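Local coordinates for protein mannan endo-1,4-beta-mannosidase (Mytilus edulis, PDB 2C0H) that hydrolyses the internal beta-1,4-mannosidic linkages of mannans, galactomannans and glucomannans as a monomeric family 5 glycoside hydrolase with a TIM-barrel fold, at residues Phe295-Gly300 with Trp330-Arg335; Ser307-Ala312 with Ser318-Trp323; Ala24-Val29 with Glu48-Asp53. The protein carries 3 engineered substitutions. All blocks are in the same frame, centred on the assembly; numbering follows the deposited sequence.

Contact 1 of 3, residues Phe295-Gly300 with Trp330-Arg335; sequences FNQEHG and WNNQLR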
loop_
_atom_site.group_PDB
_atom_site.type_symbol
_atom_site.label_atom_id
_atom_site.label_comp_id
_atom_site.label_asym_id
_atom_site.label_seq_id
_atom_site.Cartn_x
_atom_site.Cartn_y
_atom_site.Cartn_z
ATOM N N PHE A 295 -11.094 2.882 -2.310
ATOM C CA PHE A 295 -12.337 3.136 -3.045
ATOM C C PHE A 295 -13.337 3.606 -2.010
ATOM O O PHE A 295 -13.127 3.416 -0.809
ATOM C CB PHE A 295 -12.865 1.867 -3.728
ATOM C CG PHE A 295 -13.267 0.780 -2.780
ATOM C CD1 PHE A 295 -14.605 0.596 -2.387
ATOM C CD2 PHE A 295 -12.311 -0.087 -2.255
ATOM C CE1 PHE A 295 -14.954 -0.400 -1.523
ATOM C CE2 PHE A 295 -12.663 -1.088 -1.374
ATOM C CZ PHE A 295 -13.984 -1.261 -1.002
ATOM N N ASN A 296 -14.457 4.167 -2.472
ATOM C CA ASN A 296 -15.603 4.385 -1.577
ATOM C C ASN A 296 -16.887 4.592 -2.380
ATOM O O ASN A 296 -16.871 4.813 -3.584
ATOM C CB ASN A 296 -15.373 5.539 -0.577
ATOM C CG ASN A 296 -14.979 6.844 -1.234
ATOM O OD1 ASN A 296 -15.618 7.323 -2.178
ATOM N ND2 ASN A 296 -13.907 7.453 -0.727
ATOM N N GLN A 297 -17.999 4.453 -1.679
ATOM C CA GLN A 297 -19.327 4.568 -2.281
ATOM C C GLN A 297 -19.573 5.975 -2.827
ATOM O O GLN A 297 -20.251 6.152 -3.839
ATOM C CB GLN A 297 -20.341 4.212 -1.215
ATOM C CG GLN A 297 -21.765 4.198 -1.628
ATOM C CD GLN A 297 -22.658 3.921 -0.449
ATOM O OE1 GLN A 297 -22.462 2.954 0.310
ATOM N NE2 GLN A 297 -23.634 4.791 -0.255
ATOM N N GLU A 298 -19.002 6.973 -2.175
ATOM C CA GLU A 298 -19.165 8.351 -2.618
ATOM C C GLU A 298 -18.607 8.587 -4.032
ATOM O O GLU A 298 -19.079 9.466 -4.761
ATOM C CB GLU A 298 -18.542 9.300 -1.586
ATOM C CG GLU A 298 -19.316 9.394 -0.244
ATOM C CD GLU A 298 -19.141 8.207 0.728
ATOM O OE1 GLU A 298 -18.370 7.262 0.455
ATOM O OE2 GLU A 298 -19.776 8.216 1.814
ATOM N N HIS A 299 -17.620 7.783 -4.422
ATOM C CA HIS A 299 -17.025 7.814 -5.755
ATOM C C HIS A 299 -17.143 6.451 -6.435
ATOM O O HIS A 299 -16.231 6.010 -7.145
ATOM C CB HIS A 299 -15.560 8.260 -5.636
ATOM C CG HIS A 299 -15.412 9.615 -5.022
ATOM N ND1 HIS A 299 -15.239 9.801 -3.669
ATOM C CD2 HIS A 299 -15.446 10.851 -5.571
ATOM C CE1 HIS A 299 -15.168 11.095 -3.409
ATOM N NE2 HIS A 299 -15.293 11.754 -4.546
ATOM N N GLY A 300 -18.294 5.807 -6.254
ATOM C CA GLY A 300 -18.533 4.449 -6.741
ATOM C C GLY A 300 -19.531 4.271 -7.871
ATOM O O GLY A 300 -20.026 3.162 -8.083
ATOM N N TRP A 330 -17.925 6.886 7.618
ATOM C CA TRP A 330 -17.388 5.684 8.275
ATOM C C TRP A 330 -18.451 4.585 8.371
ATOM O O TRP A 330 -18.161 3.404 8.167
ATOM C CB TRP A 330 -16.801 6.050 9.646
ATOM C CG TRP A 330 -16.123 4.967 10.462
ATOM C CD1 TRP A 330 -16.360 4.684 11.764
ATOM C CD2 TRP A 330 -15.071 4.057 10.044
ATOM N NE1 TRP A 330 -15.551 3.652 12.201
ATOM C CE2 TRP A 330 -14.740 3.266 11.168
ATOM C CE3 TRP A 330 -14.390 3.845 8.854
ATOM C CZ2 TRP A 330 -13.770 2.260 11.121
ATOM C CZ3 TRP A 330 -13.405 2.832 8.812
ATOM C CH2 TRP A 330 -13.113 2.078 9.935
ATOM N N ASN A 331 -19.696 4.948 8.678
ATOM C CA ASN A 331 -20.745 3.931 8.701
ATOM C C ASN A 331 -20.935 3.182 7.374
ATOM O O ASN A 331 -21.196 1.980 7.412
ATOM C CB ASN A 331 -22.084 4.532 9.136
ATOM C CG ASN A 331 -22.121 4.900 10.600
ATOM O OD1 ASN A 331 -21.365 4.375 11.427
ATOM N ND2 ASN A 331 -23.038 5.807 10.944
ATOM N N ASN A 332 -20.818 3.871 6.226
ATOM C CA ASN A 332 -20.918 3.231 4.901
ATOM C C ASN A 332 -19.823 2.178 4.751
ATOM O O ASN A 332 -20.032 1.106 4.189
ATOM C CB ASN A 332 -20.764 4.238 3.764
ATOM C CG ASN A 332 -22.042 5.002 3.453
ATOM O OD1 ASN A 332 -23.128 4.672 3.950
ATOM N ND2 ASN A 332 -21.920 6.005 2.599
ATOM N N GLN A 333 -18.634 2.516 5.232
ATOM C CA GLN A 333 -17.500 1.608 5.128
ATOM C C GLN A 333 -17.677 0.368 5.979
ATOM O O GLN A 333 -17.420 -0.767 5.518
ATOM C CB GLN A 333 -16.210 2.349 5.502
ATOM C CG GLN A 333 -15.833 3.495 4.555
ATOM C CD GLN A 333 -14.698 4.335 5.095
ATOM O OE1 GLN A 333 -13.555 3.868 5.183
ATOM N NE2 GLN A 333 -14.986 5.583 5.453
ATOM N N LEU A 334 -18.110 0.560 7.226
ATOM C CA LEU A 334 -18.388 -0.541 8.149
ATOM C C LEU A 334 -19.523 -1.443 7.633
ATOM O O LEU A 334 -19.462 -2.652 7.759
ATOM C CB LEU A 334 -18.729 0.001 9.537
ATOM C CG LEU A 334 -17.606 0.700 10.310
ATOM C CD1 LEU A 334 -18.136 1.297 11.613
ATOM C CD2 LEU A 334 -16.448 -0.243 10.580
ATOM N N ARG A 335 -20.552 -0.857 7.033
ATOM C CA ARG A 335 -21.643 -1.655 6.465
ATOM C C ARG A 335 -21.123 -2.531 5.310
ATOM O O ARG A 335 -21.537 -3.670 5.148
ATOM C CB ARG A 335 -22.771 -0.730 5.983
ATOM C CG ARG A 335 -24.160 -1.351 5.941
ATOM C CD ARG A 335 -25.167 -0.343 5.401
ATOM N NE ARG A 335 -24.905 -0.085 3.988
ATOM C CZ ARG A 335 -24.472 1.059 3.463
ATOM N NH1 ARG A 335 -24.351 2.154 4.199
ATOM N NH2 ARG A 335 -24.237 1.125 2.158
#

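Contact 2 of 3, residues Ser307-Ala312 with Ser318-Trp323; sequences SMFEWA and SGAWTW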
loop_
_atom_site.group_PDB
_atom_site.type_symbol
_atom_site.label_atom_id
_atom_site.label_comp_id
_atom_site.label_asym_id
_atom_site.label_seq_id
_atom_site.Cartn_x
_atom_site.Cartn_y
_atom_site.Cartn_z
ATOM N N SER A 307 -22.045 -3.764 -2.556
ATOM C CA SER A 307 -21.787 -4.218 -3.937
ATOM C C SER A 307 -20.319 -4.116 -4.313
ATOM O O SER A 307 -19.824 -4.968 -5.037
ATOM C CB SER A 307 -22.612 -3.425 -4.945
ATOM O OG SER A 307 -23.994 -3.816 -4.881
ATOM N N MET A 308 -19.644 -3.093 -3.813
ATOM C CA MET A 308 -18.225 -2.905 -4.122
ATOM C C MET A 308 -17.395 -3.996 -3.406
ATOM O O MET A 308 -16.526 -4.623 -4.027
ATOM C CB MET A 308 -17.786 -1.491 -3.744
ATOM C CG MET A 308 -18.512 -0.397 -4.551
ATOM S SD MET A 308 -18.067 1.302 -4.138
ATOM C CE MET A 308 -16.731 1.530 -5.281
ATOM N N PHE A 309 -17.654 -4.243 -2.126
ATOM C CA PHE A 309 -16.983 -5.364 -1.395
ATOM C C PHE A 309 -17.319 -6.706 -2.075
ATOM O O PHE A 309 -16.442 -7.559 -2.259
ATOM C CB PHE A 309 -17.350 -5.373 0.092
ATOM C CG PHE A 309 -16.498 -4.467 0.944
ATOM C CD1 PHE A 309 -15.344 -4.942 1.551
ATOM C CD2 PHE A 309 -16.870 -3.167 1.180
ATOM C CE1 PHE A 309 -14.558 -4.123 2.330
ATOM C CE2 PHE A 309 -16.108 -2.342 2.005
ATOM C CZ PHE A 309 -14.935 -2.828 2.578
ATOM N N GLU A 310 -18.574 -6.883 -2.485
ATOM C CA GLU A 310 -18.980 -8.112 -3.172
ATOM C C GLU A 310 -18.248 -8.342 -4.481
ATOM O O GLU A 310 -17.849 -9.481 -4.777
ATOM C CB GLU A 310 -20.488 -8.117 -3.446
ATOM C CG GLU A 310 -21.022 -9.440 -4.021
ATOM C CD GLU A 310 -21.135 -10.550 -2.997
ATOM O OE1 GLU A 310 -20.892 -10.298 -1.796
ATOM O OE2 GLU A 310 -21.474 -11.692 -3.395
ATOM N N TRP A 311 -18.105 -7.287 -5.286
ATOM C CA TRP A 311 -17.395 -7.377 -6.572
ATOM C C TRP A 311 -15.954 -7.816 -6.315
ATOM O O TRP A 311 -15.474 -8.778 -6.929
ATOM C CB TRP A 311 -17.430 -6.055 -7.344
ATOM C CG TRP A 311 -16.847 -6.167 -8.731
ATOM C CD1 TRP A 311 -15.542 -5.980 -9.089
ATOM C CD2 TRP A 311 -17.546 -6.506 -9.935
ATOM N NE1 TRP A 311 -15.391 -6.173 -10.432
ATOM C CE2 TRP A 311 -16.600 -6.503 -10.983
ATOM C CE3 TRP A 311 -18.874 -6.827 -10.226
ATOM C CZ2 TRP A 311 -16.945 -6.800 -12.303
ATOM C CZ3 TRP A 311 -19.218 -7.108 -11.530
ATOM C CH2 TRP A 311 -18.261 -7.099 -12.557
ATOM N N ALA A 312 -15.285 -7.143 -5.387
ATOM C CA ALA A 312 -13.883 -7.486 -5.077
ATOM C C ALA A 312 -13.780 -8.930 -4.631
ATOM O O ALA A 312 -12.902 -9.669 -5.077
ATOM C CB ALA A 312 -13.312 -6.565 -4.015
ATOM N N SER A 318 -8.099 -10.033 -4.145
ATOM C CA SER A 318 -7.670 -10.631 -2.871
ATOM C C SER A 318 -7.844 -9.726 -1.649
ATOM O O SER A 318 -7.561 -10.107 -0.504
ATOM C CB SER A 318 -6.220 -11.112 -2.952
ATOM O OG SER A 318 -6.102 -12.247 -3.799
ATOM N N GLY A 319 -8.374 -8.529 -1.875
ATOM C CA GLY A 319 -8.644 -7.638 -0.780
ATOM C C GLY A 319 -9.358 -6.392 -1.244
ATOM O O GLY A 319 -9.421 -6.104 -2.444
ATOM N N ALA A 320 -9.918 -5.687 -0.260
ATOM C CA ALA A 320 -10.611 -4.429 -0.503
ATOM C C ALA A 320 -10.507 -3.558 0.757
ATOM O O ALA A 320 -10.916 -3.966 1.840
ATOM C CB ALA A 320 -12.050 -4.713 -0.867
ATOM N N TRP A 321 -9.885 -2.388 0.612
ATOM C CA TRP A 321 -9.736 -1.416 1.683
ATOM C C TRP A 321 -10.397 -0.093 1.292
ATOM O O TRP A 321 -10.038 0.507 0.306
ATOM C CB TRP A 321 -8.268 -1.146 1.975
ATOM C CG TRP A 321 -7.498 -2.340 2.433
ATOM C CD1 TRP A 321 -7.946 -3.357 3.223
ATOM C CD2 TRP A 321 -6.115 -2.604 2.177
ATOM N NE1 TRP A 321 -6.916 -4.252 3.472
ATOM C CE2 TRP A 321 -5.789 -3.812 2.830
ATOM C CE3 TRP A 321 -5.126 -1.935 1.463
ATOM C CZ2 TRP A 321 -4.505 -4.368 2.782
ATOM C CZ3 TRP A 321 -3.844 -2.501 1.416
ATOM C CH2 TRP A 321 -3.564 -3.700 2.057
ATOM N N THR A 322 -11.398 0.339 2.055
ATOM C CA THR A 322 -12.047 1.595 1.762
ATOM C C THR A 322 -11.194 2.792 2.164
ATOM O O THR A 322 -10.329 2.694 3.020
ATOM C CB THR A 322 -13.364 1.709 2.517
ATOM O OG1 THR A 322 -13.143 1.482 3.899
ATOM C CG2 THR A 322 -14.398 0.740 1.960
ATOM N N TRP A 323 -11.477 3.929 1.552
ATOM C CA TRP A 323 -10.850 5.179 1.901
ATOM C C TRP A 323 -11.912 6.094 2.508
ATOM O O TRP A 323 -12.881 6.402 1.788
ATOM C CB TRP A 323 -10.306 5.851 0.640
ATOM C CG TRP A 323 -9.686 7.162 0.950
ATOM C CD1 TRP A 323 -10.288 8.394 0.926
ATOM C CD2 TRP A 323 -8.354 7.369 1.412
ATOM N NE1 TRP A 323 -9.380 9.357 1.313
ATOM C CE2 TRP A 323 -8.193 8.746 1.628
ATOM C CE3 TRP A 323 -7.276 6.515 1.665
ATOM C CZ2 TRP A 323 -6.991 9.292 2.079
ATOM C CZ3 TRP A 323 -6.079 7.068 2.099
ATOM C CH2 TRP A 323 -5.952 8.432 2.313
#

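Contact 3 of 3, residues Ala24-Val29 with Glu48-Asp53; sequences ANQAWV and ESTLSD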
loop_
_atom_site.group_PDB
_atom_site.type_symbol
_atom_site.label_atom_id
_atom_site.label_comp_id
_atom_site.label_asym_id
_atom_site.label_seq_id
_atom_site.Cartn_x
_atom_site.Cartn_y
_atom_site.Cartn_z
ATOM N N ALA A 24 -10.014 -1.180 5.962
ATOM C CA ALA A 24 -10.006 0.231 5.682
ATOM C C ALA A 24 -8.644 0.850 5.822
ATOM O O ALA A 24 -7.781 0.335 6.533
ATOM C CB ALA A 24 -10.971 0.931 6.605
ATOM N N ASN A 25 -8.481 1.972 5.152
ATOM C CA ASN A 25 -7.378 2.887 5.392
ATOM C C ASN A 25 -7.684 3.708 6.626
ATOM O O ASN A 25 -8.781 4.225 6.749
ATOM C CB ASN A 25 -7.229 3.852 4.202
ATOM C CG ASN A 25 -6.663 3.207 2.977
ATOM O OD1 ASN A 25 -5.456 3.289 2.746
ATOM N ND2 ASN A 25 -7.525 2.611 2.146
ATOM N N GLN A 26 -6.707 3.870 7.515
ATOM C CA GLN A 26 -6.885 4.796 8.649
ATOM C C GLN A 26 -7.056 6.218 8.076
ATOM O O GLN A 26 -8.036 6.886 8.411
ATOM C CB GLN A 26 -5.757 4.666 9.687
ATOM C CG GLN A 26 -6.003 5.405 11.023
ATOM C CD GLN A 26 -6.933 4.672 12.001
ATOM O OE1 GLN A 26 -6.839 3.464 12.200
ATOM N NE2 GLN A 26 -7.822 5.418 12.639
ATOM N N ALA A 27 -6.188 6.744 7.213
ATOM C CA ALA A 27 -4.814 6.306 6.948
ATOM C C ALA A 27 -3.860 6.984 7.950
ATOM O O ALA A 27 -2.662 6.689 7.966
ATOM C CB ALA A 27 -4.432 6.682 5.538
ATOM N N TRP A 28 -4.378 7.905 8.768
ATOM C CA TRP A 28 -3.620 8.599 9.809
ATOM C C TRP A 28 -4.556 9.080 10.923
ATOM O O TRP A 28 -5.781 9.057 10.772
ATOM C CB TRP A 28 -2.883 9.816 9.209
ATOM C CG TRP A 28 -3.783 10.778 8.488
ATOM C CD1 TRP A 28 -4.562 11.740 9.067
ATOM C CD2 TRP A 28 -4.015 10.877 7.076
ATOM N NE1 TRP A 28 -5.276 12.406 8.115
ATOM C CE2 TRP A 28 -4.964 11.906 6.880
ATOM C CE3 TRP A 28 -3.519 10.200 5.952
ATOM C CZ2 TRP A 28 -5.409 12.272 5.616
ATOM C CZ3 TRP A 28 -3.969 10.552 4.709
ATOM C CH2 TRP A 28 -4.899 11.585 4.541
ATOM N N VAL A 29 -3.979 9.528 12.025
ATOM C CA VAL A 29 -4.716 10.288 13.049
ATOM C C VAL A 29 -4.155 11.708 13.024
ATOM O O VAL A 29 -4.856 12.658 12.648
ATOM C CB VAL A 29 -4.646 9.623 14.437
ATOM C CG1 VAL A 29 -5.320 10.516 15.502
ATOM C CG2 VAL A 29 -5.294 8.226 14.383
ATOM N N GLU A 48 -7.322 2.777 18.722
ATOM C CA GLU A 48 -7.961 1.651 19.428
ATOM C C GLU A 48 -9.462 1.588 19.160
ATOM O O GLU A 48 -10.020 0.501 18.991
ATOM C CB GLU A 48 -7.695 1.712 20.946
ATOM C CG GLU A 48 -8.563 0.795 21.806
ATOM C CD GLU A 48 -8.371 -0.692 21.527
ATOM O OE1 GLU A 48 -7.262 -1.105 21.108
ATOM O OE2 GLU A 48 -9.346 -1.456 21.739
ATOM N N SER A 49 -10.118 2.741 19.107
ATOM C CA SER A 49 -11.554 2.727 18.826
ATOM C C SER A 49 -11.816 2.250 17.393
ATOM O O SER A 49 -12.814 1.578 17.135
ATOM C CB SER A 49 -12.198 4.087 19.093
ATOM O OG SER A 49 -11.733 5.079 18.224
ATOM N N THR A 50 -10.922 2.598 16.460
ATOM C CA THR A 50 -11.048 2.151 15.066
ATOM C C THR A 50 -10.929 0.626 14.996
ATOM O O THR A 50 -11.701 -0.024 14.287
ATOM C CB THR A 50 -9.995 2.827 14.144
ATOM O OG1 THR A 50 -10.220 4.243 14.101
ATOM C CG2 THR A 50 -10.060 2.290 12.741
ATOM N N LEU A 51 -9.956 0.072 15.710
ATOM C CA LEU A 51 -9.788 -1.384 15.780
ATOM C C LEU A 51 -11.020 -2.088 16.358
ATOM O O LEU A 51 -11.423 -3.131 15.857
ATOM C CB LEU A 51 -8.570 -1.757 16.616
ATOM C CG LEU A 51 -7.192 -1.373 16.089
ATOM C CD1 LEU A 51 -6.169 -1.643 17.184
ATOM C CD2 LEU A 51 -6.851 -2.135 14.810
ATOM N N SER A 52 -11.590 -1.519 17.417
ATOM C CA SER A 52 -12.774 -2.090 18.065
ATOM C C SER A 52 -13.954 -2.119 17.099
ATOM O O SER A 52 -14.624 -3.160 16.965
ATOM C CB SER A 52 -13.150 -1.289 19.316
ATOM O OG SER A 52 -14.307 -1.842 19.932
ATOM N N ASP A 53 -14.208 -0.979 16.453
ATOM C CA ASP A 53 -15.272 -0.838 15.438
ATOM C C ASP A 53 -15.116 -1.894 14.348
ATOM O O ASP A 53 -16.073 -2.566 13.962
ATOM C CB ASP A 53 -15.231 0.542 14.764
ATOM C CG ASP A 53 -15.725 1.680 15.651
ATOM O OD1 ASP A 53 -16.189 1.430 16.783
ATOM O OD2 ASP A 53 -15.635 2.854 15.189
#

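Contact 1 of 3, residues Phe295-Gly300 with Trp330-Arg335
Asn-332, on the first turn of helix 330-339, meets both Gln-297 and Glu-298. The contact joins the loop after strand 290-294, whose last residue is the probable nucleophile Glu-294, to the start of the helix that follows strand 319-322 of the TIM barrel. Asn-332 CB already points toward the loop and lies 4.1 Å from Gln-297 OE1. With CG anti to its own carbonyl carbon (chi1 -81°), the Asn-332 amide comes to lie partly over that of Gln-297, the planes 27° apart although the side chains cross at about a right angle. The two amides touch without bonding, Asn-332 ND2 being 3.5 Å from Gln-297 NE2. Asn-332 ND2 instead gives a hydrogen to Glu-298 OE2, 3.2 Å away, reaching it from above the carboxylate plane with a bent N-H...O angle of 137°. Asn-332 OD1 stays within its own helix and takes a hydrogen from Arg-335 NH1 at 2.8 Å, lying in the guanidinium plane.

Arg-335 then returns to the loop. Gln-297 extends nearly straight from the backbone, and its OE1 is held first by Ser-305 OG, at the start of helix 305-314; Arg-335 NH2, 3.1 Å from Gln-297 OE1, is the second partner, somewhat tilted from the carbonyl plane. Arg-335 NE forms a salt bridge with Glu-306, so the guanidinium is engaged from NE, NH1 and NH2 and its rotation should be well restrained.

Each bond across this small surface contact is probably modest alone, but the Asn-332 amide is held at both ends, ND2 by Glu-298 and OD1 by Arg-335. The charge on Arg-335 would be expected to polarise both amide oxygens it meets, and through the Asn-332 amide probably strengthens the link to Glu-298.

Contact 2 of 3, residues Ser307-Ala312 with Ser318-Trp323
Phe-309 reaches from helix 305-314 across to two side chains of strand 319-322, Ala-320 and Thr-322. Its CG stands anti to the carbonyl carbon (chi1 -85°), which swings the ring away from its own helix and toward the strand even though CB does not start in that direction. One side of the Phe-309 ring brings CD1 to 4.1 Å from Ala-320 CB, with CE1 near the Ala-320 carbonyl oxygen; the other sets CE2 3.5 Å from Thr-322 CG2, an oblique approach.

Thr-322 sorts its two branches by polarity. At chi1 53°, OG1 sits between the backbone N and the carbonyl carbon and hydrogen-bonds Gln-333 on helix 330-339, while CG2 is turned to the Phe-309 ring, with Phe-295 packing on it as well. One helical turn after Phe-309, Ala-312 needs no reach: its CB lies 3.9 Å from Ala-320 CB, the two methyls in contact.

Helix and strand run nearly antiparallel (154°), and the axes of these short segments approach to 8.3 Å, as expected for the return half of the beta-alpha-beta crossover 290-294, 305-314, 319-322. Ala-312 also touches Ile-292 on strand 290-294 and Phe-309 touches Ser-22 on strand 17-25, so the helix covers the barrel wall on both flanks of strand 319-322.

Contact 3 of 3, residues Ala24-Val29 with Glu48-Asp53
Gln-26 and Thr-50 come at each other from opposite directions, and a single hydrogen bond joins them: Gln-26 NE2 donates to Thr-50 OG1 at 3.0 Å, fairly straight at 158°, with the hydroxyl lying in the plane of the amide. Beside it, Gln-26 OE1 rests 3.5 Å from Thr-50 CG2, so the amide faces the threonine with both of its outer atoms, the nitrogen toward the hydroxyl and the oxygen toward the methyl.

The torsions explain the match. Gln-26 leaves the backbone with CG opposite the nitrogen (chi1 -169°) and then turns at chi2, which brings the amide round to the helix. Thr-50, already directed at Gln-26 by its CB, presents OG1 and CG2 together. Its OG1 also bonds the carbonyl oxygen of Thr-46 one turn earlier; since that carbonyl can only accept, the buried hydroxyl thus donates to Thr-46 O and accepts from Gln-26 NE2.

Further out, Gln-26 packs on Phe-47, Tyr-96 and Arg-325, while its backbone is hydrogen-bonded to Arg-63. A cis peptide bond links it to Ala-27, whose backbone pairs with Trp-65, a probable substrate-binding residue; the side chain of Gln-26 is about 7 Å from that of Trp-65. The contact thus ties Gln-26, just after strand 17-25, to helix 40-56 within the beta-alpha-beta unit of strand 17-25, helix 40-56 and strand 61-68 of the barrel, between helix 89-102, which Gln-26 touches through Tyr-96, and helix 330-339, whose Trp-330 packs on Thr-50.

Along the chain contact 3 comes first, and contact 2 lies wholly between the two segments of contact 1. Contacts 2 and 3 are 17 Å apart between centres and share the barrel sheet, where strands 17-25 and 319-322 are parallel neighbours; Thr-322 O and Asn-25 N bond there at 2.9 Å. Contact 1, centred 10 Å from contact 2 and 15 Å from contact 3, reaches contact 2 through Asn-296 ND2, bonded to Trp-323 O, and contact 3 through Trp-330 NE1, bonded to Asp-53 OD2. Together they join the first and last strands of the eight-stranded barrel near the putative substrate residues Trp-65, Tyr-265 and Trp-323 and the probable nucleophile Glu-294.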